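Local structure of glycoside Hydrolase (5T3B) at residues A[84-89]-A[186-191]. The protein is a family 50 glycoside hydrolase from a gut Bacteroidetes species, and probably cleaves glycosidic bonds in a polysaccharide or its oligosaccharides. Residues are numbered along the deposited sequence; the frame is centred on the assembly and turned at random.
Sequences NKYGSY and PLTQAP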
ATOM      1  N   ASN A  84      -8.474 -13.194  16.019  1.00 10.22           N
ATOM      2  CA  ASN A  84      -9.392 -12.387  16.758  1.00  9.69           C
ATOM      3  C   ASN A  84     -10.223 -11.439  15.888  1.00 10.03           C
ATOM      4  O   ASN A  84     -10.205 -11.543  14.647  1.00 10.74           O
ATOM      5  CB  ASN A  84      -8.714 -11.649  17.896  1.00 11.14           C
ATOM      6  CG  ASN A  84      -7.789 -10.537  17.412  1.00 11.10           C
ATOM      7  OD1 ASN A  84      -7.824 -10.144  16.241  1.00 10.81           O
ATOM      8  ND2 ASN A  84      -7.025  -9.958  18.338  1.00 12.34           N
ATOM      9  N   LYS A  85     -10.998 -10.542  16.504  1.00 10.37           N
ATOM     10  CA  LYS A  85     -11.922  -9.711  15.747  1.00 11.00           C
ATOM     11  C   LYS A  85     -11.243  -8.763  14.714  1.00 11.23           C
ATOM     12  O   LYS A  85     -11.897  -8.288  13.807  1.00 13.47           O
ATOM     13  CB  LYS A  85     -12.791  -8.927  16.694  1.00 13.69           C
ATOM     14  CG  LYS A  85     -12.080  -7.837  17.422  1.00 15.28           C
ATOM     15  CD  LYS A  85     -13.056  -7.180  18.365  1.00 19.74           C
ATOM     16  CE  LYS A  85     -12.385  -6.096  19.078  1.00 23.22           C
ATOM     17  NZ  LYS A  85     -13.286  -5.425  20.071  1.00 27.12           N
ATOM     18  N   TYR A  86      -9.946  -8.516  14.960  1.00 10.09           N
ATOM     19  CA  TYR A  86      -9.155  -7.684  14.067  1.00  9.78           C
ATOM     20  C   TYR A  86      -8.516  -8.471  12.913  1.00  9.23           C
ATOM     21  O   TYR A  86      -7.949  -7.878  12.008  1.00 12.16           O
ATOM     22  CB  TYR A  86      -8.049  -6.943  14.834  1.00 11.37           C
ATOM     23  CG  TYR A  86      -8.564  -6.011  15.932  1.00 12.24           C
ATOM     24  CD1 TYR A  86      -9.112  -4.818  15.624  1.00 13.20           C
ATOM     25  CD2 TYR A  86      -8.473  -6.377  17.271  1.00 12.65           C
ATOM     26  CE1 TYR A  86      -9.518  -3.953  16.655  1.00 11.80           C
ATOM     27  CE2 TYR A  86      -8.923  -5.547  18.281  1.00 13.40           C
ATOM     28  CZ  TYR A  86      -9.436  -4.374  17.976  1.00 12.24           C
ATOM     29  OH  TYR A  86      -9.898  -3.489  18.978  1.00 14.25           O
ATOM     30  N   GLY A  87      -8.582  -9.808  12.964  1.00  9.28           N
ATOM     31  CA  GLY A  87      -7.846 -10.628  12.059  1.00  9.52           C
ATOM     32  C   GLY A  87      -6.423 -10.952  12.468  1.00  9.29           C
ATOM     33  O   GLY A  87      -5.640 -11.470  11.659  1.00  9.55           O
ATOM     34  N   SER A  88      -6.116 -10.682  13.735  1.00  9.23           N
ATOM     35  CA  SER A  88      -4.789 -10.949  14.273  1.00  8.94           C
ATOM     36  C   SER A  88      -4.695 -12.372  14.759  1.00  9.08           C
ATOM     37  O   SER A  88      -5.708 -12.905  15.263  1.00 10.38           O
ATOM     38  CB  SER A  88      -4.545 -10.041  15.471  1.00 10.81           C
ATOM     39  OG  SER A  88      -4.818  -8.677  15.130  1.00 11.89           O
ATOM     40  N   TYR A  89      -3.537 -12.989  14.621  1.00 10.11           N
ATOM     41  CA  TYR A  89      -3.383 -14.344  15.092  1.00 10.48           C
ATOM     42  C   TYR A  89      -3.557 -14.388  16.608  1.00 10.73           C
ATOM     43  O   TYR A  89      -2.921 -13.642  17.295  1.00 11.47           O
ATOM     44  CB  TYR A  89      -2.059 -14.915  14.666  1.00 11.41           C
ATOM     45  CG  TYR A  89      -1.960 -16.417  14.845  1.00 12.91           C
ATOM     46  CD1 TYR A  89      -2.786 -17.239  14.130  1.00 15.77           C
ATOM     47  CD2 TYR A  89      -1.115 -16.997  15.788  1.00 15.90           C
ATOM     48  CE1 TYR A  89      -2.741 -18.602  14.241  1.00 18.11           C
ATOM     49  CE2 TYR A  89      -1.093 -18.383  15.923  1.00 17.56           C
ATOM     50  CZ  TYR A  89      -1.924 -19.174  15.171  1.00 17.97           C
ATOM     51  OH  TYR A  89      -1.901 -20.541  15.265  1.00 24.76           O
ATOM     52  N   PRO A 186     -14.935  -5.165  13.750  1.00 12.84           N
ATOM     53  CA  PRO A 186     -14.640  -4.009  12.920  1.00 12.33           C
ATOM     54  C   PRO A 186     -14.121  -4.403  11.544  1.00 10.99           C
ATOM     55  O   PRO A 186     -13.582  -5.477  11.321  1.00 12.86           O
ATOM     56  CB  PRO A 186     -13.496  -3.284  13.662  1.00 14.66           C
ATOM     57  CG  PRO A 186     -12.830  -4.378  14.383  1.00 17.23           C
ATOM     58  CD  PRO A 186     -13.910  -5.365  14.770  1.00 18.56           C
ATOM     59  N   LEU A 187     -14.253  -3.452  10.636  1.00 10.12           N
ATOM     60  CA  LEU A 187     -13.551  -3.470   9.373  1.00 10.18           C
ATOM     61  C   LEU A 187     -12.562  -2.289   9.482  1.00  9.35           C
ATOM     62  O   LEU A 187     -12.959  -1.130   9.368  1.00 10.04           O
ATOM     63  CB  LEU A 187     -14.557  -3.261   8.245  1.00 10.56           C
ATOM     64  CG  LEU A 187     -13.982  -3.293   6.846  1.00 10.21           C
ATOM     65  CD1 LEU A 187     -13.169  -4.515   6.606  1.00 12.74           C
ATOM     66  CD2 LEU A 187     -15.085  -3.153   5.820  1.00 12.91           C
ATOM     67  N   THR A 188     -11.316  -2.615   9.831  1.00  9.02           N
ATOM     68  CA  THR A 188     -10.418  -1.535  10.187  1.00  8.98           C
ATOM     69  C   THR A 188     -10.103  -0.684   8.944  1.00  8.33           C
ATOM     70  O   THR A 188     -10.042  -1.202   7.838  1.00  9.78           O
ATOM     71  CB  THR A 188      -9.172  -2.038  10.886  1.00  9.80           C
ATOM     72  OG1 THR A 188      -8.541  -3.069  10.168  1.00 11.54           O
ATOM     73  CG2 THR A 188      -9.521  -2.589  12.230  1.00 12.05           C
ATOM     74  N   GLN A 189      -9.923   0.609   9.174  1.00  8.97           N
ATOM     75  CA  GLN A 189      -9.789   1.532   8.031  1.00  9.14           C
ATOM     76  C   GLN A 189      -8.505   2.314   8.074  1.00  8.77           C
ATOM     77  O   GLN A 189      -8.009   2.684   9.151  1.00  9.45           O
ATOM     78  CB  GLN A 189     -11.014   2.406   7.839  1.00 12.01           C
ATOM     79  CG  GLN A 189     -11.250   3.347   8.922  1.00 11.55           C
ATOM     80  CD  GLN A 189     -12.508   4.266   8.785  1.00 10.95           C
ATOM     81  OE1 GLN A 189     -13.100   4.533   7.658  1.00 13.44           O
ATOM     82  NE2 GLN A 189     -12.897   4.756   9.849  1.00  8.29           N
ATOM     83  N   ALA A 190      -8.007   2.620   6.890  1.00  8.65           N
ATOM     84  CA  ALA A 190      -6.837   3.471   6.741  1.00  8.26           C
ATOM     85  C   ALA A 190      -7.145   4.537   5.677  1.00  7.67           C
ATOM     86  O   ALA A 190      -7.030   4.249   4.462  1.00  8.53           O
ATOM     87  CB  ALA A 190      -5.620   2.704   6.349  1.00  9.89           C
ATOM     88  N   PRO A 191      -7.660   5.702   6.071  1.00  8.00           N
ATOM     89  CA  PRO A 191      -8.033   6.728   5.107  1.00  7.81           C
ATOM     90  C   PRO A 191      -6.862   7.325   4.423  1.00  7.54           C
ATOM     91  O   PRO A 191      -5.741   7.366   4.955  1.00  8.18           O
ATOM     92  CB  PRO A 191      -8.753   7.795   5.924  1.00  8.92           C
ATOM     93  CG  PRO A 191      -8.099   7.629   7.271  1.00 10.39           C
ATOM     94  CD  PRO A 191      -7.933   6.135   7.449  1.00  9.53           C
TER
HETATM   95  O   HOH W   1     -12.216  -8.351  10.517  1.00 25.42           O
HETATM   96  O   HOH W   2      -7.518  -5.212  11.617  1.00 16.38           O
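Pro186 packs against the ring of Tyr86, with its CG 3.9 Å from Tyr86 CD1. It comes in obliquely, beside CD1 and CE1. The CG2 methyl of Thr188 meets the same side of the tyrosine at its edge, near the ring plane, 4.1 Å from CD1. The Tyr86 side chain leaves its backbone with CG anti to the carbonyl carbon (chi1 -60°), which carries the ring toward both residues. Pro186 CD lies 3.7 Å from Lys85 O. The extended Lys85 chain crosses the proline ring at about a right angle and touches CD with its CG and CD methylenes. Lys85 CG also sits over one face of the Tyr86 ring, offset toward the rim.

A water bridges the backbone of Tyr86 and the side chain of Thr188. It donates to Tyr86 O at 2.7 Å and pairs with Thr188 OG1 at 2.8 Å. That hydroxyl is also held by Ser163 OG, at the start of the parallel neighbour strand 163-165, and by His162 O just before it.

Residues 84-87 form a type I turn, held by backbone bonds from Gly87 N to Asn84 O and from Asn84 N to Ser88 O. Asn84 OD1 accepts from Tyr86 N at 3.0 Å, an Asx turn, and from Ser88 N at 3.1 Å. The two donors come from opposite faces of the carboxamide plane. Asp115 OD2 bonds Asn84 ND2 and Ser88 OG, so both the oxygen and the nitrogen of the carboxamide are bonded. Gly87 has a positive phi (86°) and ends the turn.

The contact thus joins the loop after helix 76-82 to the start of strand 188-190. Its direct part is small, largely apolar and weakly directional. The water adds the polar link, while Asn84 helps to hold the turn.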